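Local coordinates for protein bifunctional autolysin (Staphylococcus aureus subsp. aureus Mu50, PDB 6FXO) that probably hydrolyses the glycan strands of cell-wall peptidoglycan, acting as a glycoside hydrolase family 73 N-acetylglucosaminidase of the lysozyme clan, at residues Q71-D76 with D229-V234; D57-Y62 with I223-Y228; Q63-D68 with G103-Y108. All blocks are in the same frame, centred on the assembly; numbering follows the deposited sequence.

Contact 1 of 3, residues Q71-D76 with D229-V234; sequences QNISID and DKIGEV
Gln71 and Glu233 meet at their tips, and the amide of Gln71 supplies both polar links between the segments. Its NE2 lies 3.2 Å from Glu233 OE2, with an N-H...acceptor angle of 137°. The two flat groups are nearly coplanar, 10° apart, and the nitrogen meets OE2 on its anti lone pair, the one turned away from the other carboxylate oxygen. NE2 also donates to the backbone oxygen Val234 O at 3.2 Å, here tilted from both the amide plane and the carbonyl plane. CG of Gln71 stands anti to the backbone N (chi1 -152°), which puts it on the Glu233 side, and the extended chain beyond CG carries the amide across to both acceptors. The carboxylate is shared: Glu233 OE2 also forms a salt bridge with Lys236, which probably steadies its negative charge. Gln71 OE1 bonds to Tyr228 OH.

These bonds fasten the loop leading into helix 75-82 to the residues just beyond the C-terminal end of helix 216-231. Ser74 is the N-cap of the former; its OG accepts from Asp76 N, a weak bond at 3.0 Å, and from Lys77 N. Gly232, at positive phi, ends the latter, and Glu233 N probably bonds back to Tyr228 O, at 3.1 Å.

Apolar packing adds to these bonds. Ile73 crosses Ile231 at about a right angle, and their CG2 methyls meet at 4.1 Å. Ile73 CG2 also lies 3.8 Å from Glu233 OE2, as those two side chains run antiparallel past one another. Val107 of helix 106-116 touches both isoleucines, and Phe81 packs on Ile231.

Contact 2 of 3, residues D57-Y62 with I223-Y228; sequences DPALKY and IIKGYY
Tyr62 lays its ring against helix 216-231, meeting Ile224, Lys225 and Tyr228, three residues on the same side of that helix. It belongs to a 3-10 segment that starts at residue 60 and runs on past Tyr62, in the connection that follows helix 51-56.

The buried part is packed around this ring. Lys225 CB sits over one face, 3.9 Å from Tyr62 CD1. The lysine chain crosses the ring at about a right angle; its CG, anti to the backbone N (chi1 -178°), is thereby placed 3.9 Å from both Tyr62 CD1 and Tyr62 CE1. Tyr228 comes in obliquely, with ring centroids 5.1 Å apart and planes at 45°. Tyr62 CE2 lies over a face of the Tyr228 ring, offset toward the rim, at 3.7 Å from Tyr228 CD1. Ile224 CG2 serves both rings, lying 4.0 Å from Tyr62 CD2 and in plane at the edge of Tyr228. The phenol Tyr62 OH bonds to Gly235 N, and Phe238 meets the Tyr62 ring edge-to-face.

Toward Pro58 and Ala59 the contact becomes more open to solvent and rests on the lysine chain: Ala59 CB lies 4.0 Å from Lys225 CD, Pro58 O approaches Lys225 CG, and no hydrogen bond joins the segments. Asp57 shapes this turn from within, by an Asx turn and an Asx motif. Its OD1 accepts from Ala59 N and from Leu60 N, which approach from opposite faces of the carboxylate; the Leu60 N to Asp57 OD1 bond, 3.0 Å, is practically straight at 179°.

Contact 3 of 3, residues Q63-D68 with G103-Y108; sequences QFLRLD and GINEVY
Asn105 OD1 is gripped by two backbone N-H groups at the start of helix 106-116, while the rest of Asn105 faces Leu65, Arg66 and Leu67. This is N-capping: Tyr108 N donates at 3.1 Å to Asn105 OD1 in the carbonyl plane, with Val107 N adding a weak bond. CG of Asn105, anti to the backbone N (chi1 178°), is set toward the Leu65 side of the contact.

The amide nitrogen of the same side chain turns to the opposite segment. Asn105 ND2 lies 3.5 Å from Leu65 CD2, the two side chains crossing at about a right angle. It also donates to a water that in turn donates to Arg66 O, and it is bonded to Tyr228 OH of helix 216-231, which fastens the cap to a third part of the fold.

Main chain joins main chain directly where Asn105 N donates to Leu67 O at 2.6 Å. The bond is nearly straight at 171°, although the donor stands well above the carbonyl plane. Ile104 CA adds a C-H...O contact to the same oxygen.

Leu67 packs against Tyr108, crossing it at about a right angle: Leu67 CD1 approaches Tyr108 CD1 to 3.6 Å, obliquely to the ring.

Arg66 folds back onto Asp68 side-on, and its NH1 continues to a salt bridge with Asp239. In the guanidinium plane, Arg66 NE and Arg66 NH2 each lie 3.0 Å from their respective oxygens, Asp68 OD1 and Asp68 OD2, both met on syn lone pairs.

How the contacts relate
From the N terminus the chain gives the first halves in quick succession, 57-62, 63-68 and 71-76, in the connection after helix 51-56, the last running into helix 75-82. Contact 3 closes first, at 103-108, where helix 106-116 begins. Contact 2 closes much later, on helix 216-231, so contact 3 is nested inside its loop. Contact 1 opens within both loops and closes last, at 229-234, crossing each. The centres lie only about 12 to 13 Å apart. Tyr228 of contact 2 also touches residues of the other two contacts. Glu106 and Val107 link contacts 1 and 3, tying helix 106-116 to the connection and to helix 216-231.

Contact 1 of 3, residues Q71-D76 with D229-V234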
loop_
_atom_site.group_PDB
_atom_site.type_symbol
_atom_site.label_atom_id
_atom_site.label_comp_id
_atom_site.label_asym_id
_atom_site.label_seq_id
_atom_site.Cartn_x
_atom_site.Cartn_y
_atom_site.Cartn_z
ATOM N N GLN A 71 7.415 8.800 7.873
ATOM C CA GLN A 71 6.919 9.864 8.678
ATOM C C GLN A 71 7.453 9.431 9.991
ATOM O O GLN A 71 7.597 8.245 10.241
ATOM C CB GLN A 71 5.398 9.824 8.725
ATOM C CG GLN A 71 4.783 11.183 8.938
ATOM C CD GLN A 71 3.282 11.103 8.909
ATOM O OE1 GLN A 71 2.669 10.917 7.870
ATOM N NE2 GLN A 71 2.645 11.230 10.032
ATOM N N ASN A 72 7.752 10.345 10.823
ATOM C CA ASN A 72 8.279 9.916 12.115
ATOM C C ASN A 72 7.171 9.689 13.084
ATOM O O ASN A 72 7.093 10.388 14.083
ATOM C CB ASN A 72 9.260 10.923 12.658
ATOM C CG ASN A 72 10.336 11.163 11.662
ATOM O OD1 ASN A 72 11.124 10.254 11.402
ATOM N ND2 ASN A 72 10.448 12.339 11.070
ATOM N N ILE A 73 6.306 8.716 12.810
ATOM C CA ILE A 73 5.232 8.528 13.781
ATOM C C ILE A 73 5.840 7.997 15.079
ATOM O O ILE A 73 6.759 7.185 15.038
ATOM C CB ILE A 73 4.077 7.661 13.203
ATOM C CG1 ILE A 73 3.761 8.145 11.770
ATOM C CG2 ILE A 73 2.810 7.806 14.067
ATOM C CD1 ILE A 73 2.623 7.388 11.082
ATOM N N SER A 74 5.348 8.454 16.229
ATOM C CA SER A 74 5.958 7.926 17.451
ATOM C C SER A 74 5.792 6.412 17.595
ATOM O O SER A 74 4.725 5.887 17.280
ATOM C CB SER A 74 5.368 8.635 18.670
ATOM O OG SER A 74 5.230 7.795 19.806
ATOM N N ILE A 75 6.859 5.705 18.063
ATOM C CA ILE A 75 6.793 4.286 18.243
ATOM C C ILE A 75 5.723 3.963 19.294
ATOM O O ILE A 75 5.112 2.898 19.229
ATOM C CB ILE A 75 8.204 3.792 18.640
ATOM C CG1 ILE A 75 9.196 4.074 17.493
ATOM C CG2 ILE A 75 8.175 2.319 19.011
ATOM C CD1 ILE A 75 10.644 3.687 17.774
ATOM N N ASP A 76 5.489 4.884 20.259
ATOM C CA ASP A 76 4.477 4.608 21.272
ATOM C C ASP A 76 3.102 4.590 20.660
ATOM O O ASP A 76 2.252 3.791 21.045
ATOM C CB ASP A 76 4.443 5.699 22.352
ATOM C CG ASP A 76 5.076 5.339 23.674
ATOM O OD1 ASP A 76 5.864 6.155 24.194
ATOM O OD2 ASP A 76 4.820 4.222 24.171
ATOM N N ASP A 229 -6.213 7.128 11.147
ATOM C CA ASP A 229 -7.093 7.592 12.196
ATOM C C ASP A 229 -7.011 6.750 13.460
ATOM O O ASP A 229 -7.178 7.273 14.534
ATOM C CB ASP A 229 -8.560 7.667 11.734
ATOM C CG ASP A 229 -8.806 8.585 10.557
ATOM O OD1 ASP A 229 -8.179 9.661 10.504
ATOM O OD2 ASP A 229 -9.697 8.274 9.739
ATOM N N LYS A 230 -6.764 5.451 13.306
ATOM C CA LYS A 230 -6.688 4.572 14.464
ATOM C C LYS A 230 -5.448 4.841 15.162
ATOM O O LYS A 230 -5.429 4.864 16.379
ATOM C CB LYS A 230 -6.746 3.082 14.061
ATOM C CG LYS A 230 -8.152 2.502 14.230
ATOM C CD LYS A 230 -8.207 1.067 14.758
ATOM C CE LYS A 230 -9.590 0.454 14.801
ATOM N NZ LYS A 230 -9.562 -0.967 15.271
ATOM N N ILE A 231 -4.392 4.999 14.395
ATOM C CA ILE A 231 -3.098 5.264 14.899
ATOM C C ILE A 231 -3.000 6.561 15.555
ATOM O O ILE A 231 -2.299 6.651 16.530
ATOM C CB ILE A 231 -2.071 5.163 13.773
ATOM C CG1 ILE A 231 -1.686 3.733 13.524
ATOM C CG2 ILE A 231 -0.847 5.956 14.116
ATOM C CD1 ILE A 231 -0.974 3.652 12.204
ATOM N N GLY A 232 -3.706 7.551 15.124
ATOM C CA GLY A 232 -3.552 8.809 15.828
ATOM C C GLY A 232 -2.801 9.875 15.088
ATOM O O GLY A 232 -2.333 10.841 15.670
ATOM N N GLU A 233 -2.650 9.700 13.814
ATOM C CA GLU A 233 -1.968 10.653 12.994
ATOM C C GLU A 233 -2.678 10.872 11.694
ATOM O O GLU A 233 -3.691 10.256 11.410
ATOM C CB GLU A 233 -0.514 10.229 12.708
ATOM C CG GLU A 233 0.412 11.416 12.446
ATOM C CD GLU A 233 1.473 11.649 13.508
ATOM O OE1 GLU A 233 1.117 12.027 14.630
ATOM O OE2 GLU A 233 2.656 11.512 13.185
ATOM N N VAL A 234 -2.116 11.772 10.908
ATOM C CA VAL A 234 -2.523 12.235 9.581
ATOM C C VAL A 234 -1.259 12.305 8.644
ATOM O O VAL A 234 -0.138 12.463 9.131
ATOM C CB VAL A 234 -3.169 13.646 9.715
ATOM C CG1 VAL A 234 -3.565 14.198 8.353
ATOM C CG2 VAL A 234 -4.372 13.614 10.653
#

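Contact 2 of 3, residues D57-Y62 with I223-Y228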
loop_
_atom_site.group_PDB
_atom_site.type_symbol
_atom_site.label_atom_id
_atom_site.label_comp_id
_atom_site.label_asym_id
_atom_site.label_seq_id
_atom_site.Cartn_x
_atom_site.Cartn_y
_atom_site.Cartn_z
ATOM N N ASP A 57 -11.489 15.125 -1.254
ATOM C CA ASP A 57 -12.015 14.181 -0.303
ATOM C C ASP A 57 -10.936 13.762 0.708
ATOM O O ASP A 57 -9.857 13.299 0.311
ATOM C CB ASP A 57 -12.528 12.938 -1.027
ATOM C CG ASP A 57 -13.360 12.064 -0.134
ATOM O OD1 ASP A 57 -12.773 11.250 0.601
ATOM O OD2 ASP A 57 -14.599 12.195 -0.168
ATOM N N PRO A 58 -11.217 13.932 2.000
ATOM C CA PRO A 58 -10.246 13.553 3.058
ATOM C C PRO A 58 -9.790 12.062 3.061
ATOM O O PRO A 58 -8.672 11.815 3.517
ATOM C CB PRO A 58 -11.023 13.784 4.377
ATOM C CG PRO A 58 -12.238 14.639 3.994
ATOM C CD PRO A 58 -12.561 14.194 2.569
ATOM N N ALA A 59 -10.629 11.074 2.674
ATOM C CA ALA A 59 -10.157 9.714 2.686
ATOM C C ALA A 59 -9.473 9.481 1.328
ATOM O O ALA A 59 -8.351 8.953 1.302
ATOM C CB ALA A 59 -11.292 8.676 2.874
ATOM N N LEU A 60 -10.142 9.933 0.241
ATOM C CA LEU A 60 -9.575 9.766 -1.109
ATOM C C LEU A 60 -8.170 10.412 -1.346
ATOM O O LEU A 60 -7.402 9.824 -2.087
ATOM C CB LEU A 60 -10.541 10.179 -2.266
ATOM C CG LEU A 60 -12.033 9.679 -2.318
ATOM C CD1 LEU A 60 -12.619 10.042 -3.672
ATOM C CD2 LEU A 60 -12.209 8.201 -2.193
ATOM N N LYS A 61 -7.818 11.554 -0.692
ATOM C CA LYS A 61 -6.486 12.089 -0.968
ATOM C C LYS A 61 -5.352 11.136 -0.534
ATOM O O LYS A 61 -4.245 11.341 -0.942
ATOM C CB LYS A 61 -6.232 13.503 -0.373
ATOM C CG LYS A 61 -6.478 13.680 1.152
ATOM C CD LYS A 61 -6.388 15.187 1.573
ATOM C CE LYS A 61 -6.512 15.457 3.072
ATOM N NZ LYS A 61 -6.460 16.920 3.450
ATOM N N TYR A 62 -5.645 10.062 0.261
ATOM C CA TYR A 62 -4.551 9.204 0.647
ATOM C C TYR A 62 -3.874 8.453 -0.469
ATOM O O TYR A 62 -2.808 7.898 -0.224
ATOM C CB TYR A 62 -4.801 8.441 2.006
ATOM C CG TYR A 62 -4.643 9.316 3.252
ATOM C CD1 TYR A 62 -5.601 10.266 3.583
ATOM C CD2 TYR A 62 -3.498 9.250 4.049
ATOM C CE1 TYR A 62 -5.429 11.131 4.650
ATOM C CE2 TYR A 62 -3.309 10.121 5.164
ATOM C CZ TYR A 62 -4.276 11.034 5.444
ATOM O OH TYR A 62 -4.151 11.796 6.584
ATOM N N ILE A 223 -8.612 2.286 3.214
ATOM C CA ILE A 223 -8.013 1.499 4.257
ATOM C C ILE A 223 -6.819 2.178 4.909
ATOM O O ILE A 223 -6.560 1.920 6.088
ATOM C CB ILE A 223 -7.539 0.204 3.581
ATOM C CG1 ILE A 223 -8.667 -0.594 2.917
ATOM C CG2 ILE A 223 -6.773 -0.659 4.522
ATOM C CD1 ILE A 223 -7.918 -1.681 2.055
ATOM N N ILE A 224 -6.088 2.991 4.186
ATOM C CA ILE A 224 -4.905 3.664 4.734
ATOM C C ILE A 224 -5.279 4.763 5.625
ATOM O O ILE A 224 -4.687 4.940 6.672
ATOM C CB ILE A 224 -3.924 4.188 3.631
ATOM C CG1 ILE A 224 -3.132 3.074 2.964
ATOM C CG2 ILE A 224 -2.986 5.287 4.184
ATOM C CD1 ILE A 224 -2.601 3.600 1.668
ATOM N N LYS A 225 -6.232 5.518 5.194
ATOM C CA LYS A 225 -6.639 6.590 6.014
ATOM C C LYS A 225 -7.264 5.967 7.239
ATOM O O LYS A 225 -7.170 6.553 8.298
ATOM C CB LYS A 225 -7.670 7.465 5.300
ATOM C CG LYS A 225 -8.140 8.682 6.101
ATOM C CD LYS A 225 -9.623 8.588 6.459
ATOM C CE LYS A 225 -10.222 9.862 7.018
ATOM N NZ LYS A 225 -11.710 9.774 7.135
ATOM N N GLY A 226 -7.816 4.739 7.132
ATOM C CA GLY A 226 -8.431 4.149 8.325
ATOM C C GLY A 226 -7.362 3.829 9.348
ATOM O O GLY A 226 -7.554 4.060 10.544
ATOM N N TYR A 227 -6.243 3.357 8.892
ATOM C CA TYR A 227 -5.220 3.067 9.830
ATOM C C TYR A 227 -4.677 4.374 10.411
ATOM O O TYR A 227 -4.364 4.397 11.576
ATOM C CB TYR A 227 -3.996 2.316 9.192
ATOM C CG TYR A 227 -4.263 0.930 8.727
ATOM C CD1 TYR A 227 -4.355 -0.131 9.624
ATOM C CD2 TYR A 227 -4.508 0.657 7.392
ATOM C CE1 TYR A 227 -4.691 -1.407 9.205
ATOM C CE2 TYR A 227 -4.834 -0.611 6.961
ATOM C CZ TYR A 227 -4.923 -1.645 7.868
ATOM O OH TYR A 227 -5.217 -2.912 7.452
ATOM N N TYR A 228 -4.581 5.469 9.621
ATOM C CA TYR A 228 -4.075 6.718 10.113
ATOM C C TYR A 228 -4.913 7.233 11.244
ATOM O O TYR A 228 -4.341 7.757 12.179
ATOM C CB TYR A 228 -4.017 7.835 9.029
ATOM C CG TYR A 228 -2.654 7.962 8.414
ATOM C CD1 TYR A 228 -2.323 7.275 7.230
ATOM C CD2 TYR A 228 -1.672 8.761 9.014
ATOM C CE1 TYR A 228 -1.041 7.377 6.676
ATOM C CE2 TYR A 228 -0.388 8.850 8.482
ATOM C CZ TYR A 228 -0.075 8.164 7.319
ATOM O OH TYR A 228 1.199 8.304 6.816
#

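Contact 3 of 3, residues Q63-D68 with G103-Y108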
loop_
_atom_site.group_PDB
_atom_site.type_symbol
_atom_site.label_atom_id
_atom_site.label_comp_id
_atom_site.label_asym_id
_atom_site.label_seq_id
_atom_site.Cartn_x
_atom_site.Cartn_y
_atom_site.Cartn_z
ATOM N N GLN A 63 -4.501 8.429 -1.716
ATOM C CA GLN A 63 -3.907 7.738 -2.844
ATOM C C GLN A 63 -2.694 8.534 -3.319
ATOM O O GLN A 63 -1.889 8.025 -4.077
ATOM C CB GLN A 63 -4.898 7.473 -4.000
ATOM C CG GLN A 63 -5.507 8.667 -4.726
ATOM C CD GLN A 63 -6.754 8.108 -5.392
ATOM O OE1 GLN A 63 -6.668 7.438 -6.501
ATOM N NE2 GLN A 63 -7.951 8.360 -4.689
ATOM N N PHE A 64 -2.652 9.784 -2.940
ATOM C CA PHE A 64 -1.536 10.685 -3.282
ATOM C C PHE A 64 -0.479 10.754 -2.153
ATOM O O PHE A 64 0.507 11.474 -2.282
ATOM C CB PHE A 64 -1.977 12.048 -3.706
ATOM C CG PHE A 64 -3.136 12.080 -4.664
ATOM C CD1 PHE A 64 -3.020 11.552 -5.982
ATOM C CD2 PHE A 64 -4.355 12.593 -4.268
ATOM C CE1 PHE A 64 -4.090 11.549 -6.796
ATOM C CE2 PHE A 64 -5.437 12.581 -5.131
ATOM C CZ PHE A 64 -5.303 12.060 -6.388
ATOM N N LEU A 65 -0.723 10.055 -1.028
ATOM C CA LEU A 65 0.264 10.092 0.045
ATOM C C LEU A 65 1.576 9.372 -0.469
ATOM O O LEU A 65 1.472 8.303 -1.055
ATOM C CB LEU A 65 -0.248 9.341 1.323
ATOM C CG LEU A 65 0.708 9.161 2.503
ATOM C CD1 LEU A 65 0.753 10.494 3.405
ATOM C CD2 LEU A 65 0.418 7.860 3.319
ATOM N N ARG A 66 2.769 9.913 -0.214
ATOM C CA ARG A 66 3.968 9.225 -0.657
ATOM C C ARG A 66 4.417 8.126 0.316
ATOM O O ARG A 66 4.741 8.355 1.464
ATOM C CB ARG A 66 5.145 10.226 -0.897
ATOM C CG ARG A 66 4.985 11.228 -2.054
ATOM C CD ARG A 66 5.398 10.724 -3.473
ATOM N NE ARG A 66 6.842 10.505 -3.526
ATOM C CZ ARG A 66 7.745 11.309 -4.095
ATOM N NH1 ARG A 66 7.360 12.432 -4.684
ATOM N NH2 ARG A 66 9.032 11.018 -4.028
ATOM N N LEU A 67 4.344 6.896 -0.176
ATOM C CA LEU A 67 4.662 5.639 0.442
ATOM C C LEU A 67 6.159 5.385 0.591
ATOM O O LEU A 67 6.573 4.493 1.315
ATOM C CB LEU A 67 3.961 4.558 -0.465
ATOM C CG LEU A 67 2.385 4.708 -0.604
ATOM C CD1 LEU A 67 1.775 3.609 -1.408
ATOM C CD2 LEU A 67 1.743 4.586 0.867
ATOM N N ASP A 68 6.973 6.130 -0.157
ATOM C CA ASP A 68 8.418 6.008 -0.120
ATOM C C ASP A 68 8.941 6.940 0.978
ATOM O O ASP A 68 10.134 6.995 1.238
ATOM C CB ASP A 68 9.013 6.319 -1.507
ATOM C CG ASP A 68 8.636 7.678 -2.052
ATOM O OD1 ASP A 68 7.450 8.037 -1.964
ATOM O OD2 ASP A 68 9.508 8.342 -2.646
ATOM N N GLY A 103 13.487 3.485 3.935
ATOM C CA GLY A 103 12.878 4.703 3.401
ATOM C C GLY A 103 11.561 4.331 2.760
ATOM O O GLY A 103 11.382 4.347 1.541
ATOM N N ILE A 104 10.635 4.006 3.616
ATOM C CA ILE A 104 9.283 3.596 3.209
ATOM C C ILE A 104 8.304 4.032 4.257
ATOM O O ILE A 104 8.560 3.826 5.441
ATOM C CB ILE A 104 9.268 2.028 3.114
ATOM C CG1 ILE A 104 10.125 1.509 1.945
ATOM C CG2 ILE A 104 7.841 1.459 3.058
ATOM C CD1 ILE A 104 9.586 1.825 0.558
ATOM N N ASN A 105 7.169 4.522 3.844
ATOM C CA ASN A 105 6.120 4.994 4.785
ATOM C C ASN A 105 5.756 3.822 5.705
ATOM O O ASN A 105 5.530 2.706 5.244
ATOM C CB ASN A 105 4.873 5.532 4.004
ATOM C CG ASN A 105 3.738 5.981 4.862
ATOM O OD1 ASN A 105 3.055 5.074 5.385
ATOM N ND2 ASN A 105 3.433 7.340 5.065
ATOM N N GLU A 106 5.656 4.154 7.040
ATOM C CA GLU A 106 5.332 3.204 8.077
ATOM C C GLU A 106 4.008 2.617 8.038
ATOM O O GLU A 106 3.892 1.431 8.321
ATOM C CB GLU A 106 5.607 3.768 9.518
ATOM C CG GLU A 106 5.799 5.269 9.633
ATOM C CD GLU A 106 7.267 5.692 9.599
ATOM O OE1 GLU A 106 7.904 5.745 10.669
ATOM O OE2 GLU A 106 7.752 5.972 8.489
ATOM N N VAL A 107 2.982 3.431 7.731
ATOM C CA VAL A 107 1.651 2.833 7.683
ATOM C C VAL A 107 1.544 1.819 6.519
ATOM O O VAL A 107 0.832 0.861 6.645
ATOM C CB VAL A 107 0.481 3.840 7.679
ATOM C CG1 VAL A 107 0.661 4.868 8.791
ATOM C CG2 VAL A 107 0.340 4.512 6.319
ATOM N N TYR A 108 2.285 2.048 5.423
ATOM C CA TYR A 108 2.249 1.164 4.305
ATOM C C TYR A 108 2.846 -0.140 4.675
ATOM O O TYR A 108 2.395 -1.193 4.185
ATOM C CB TYR A 108 2.983 1.769 3.104
ATOM C CG TYR A 108 2.987 0.920 1.845
ATOM C CD1 TYR A 108 1.896 0.912 0.980
ATOM C CD2 TYR A 108 4.087 0.154 1.509
ATOM C CE1 TYR A 108 1.912 0.170 -0.179
ATOM C CE2 TYR A 108 4.110 -0.597 0.338
ATOM C CZ TYR A 108 3.019 -0.586 -0.505
ATOM O OH TYR A 108 3.018 -1.326 -1.669
HETATM O O HOH W 1 4.887 9.519 3.688
#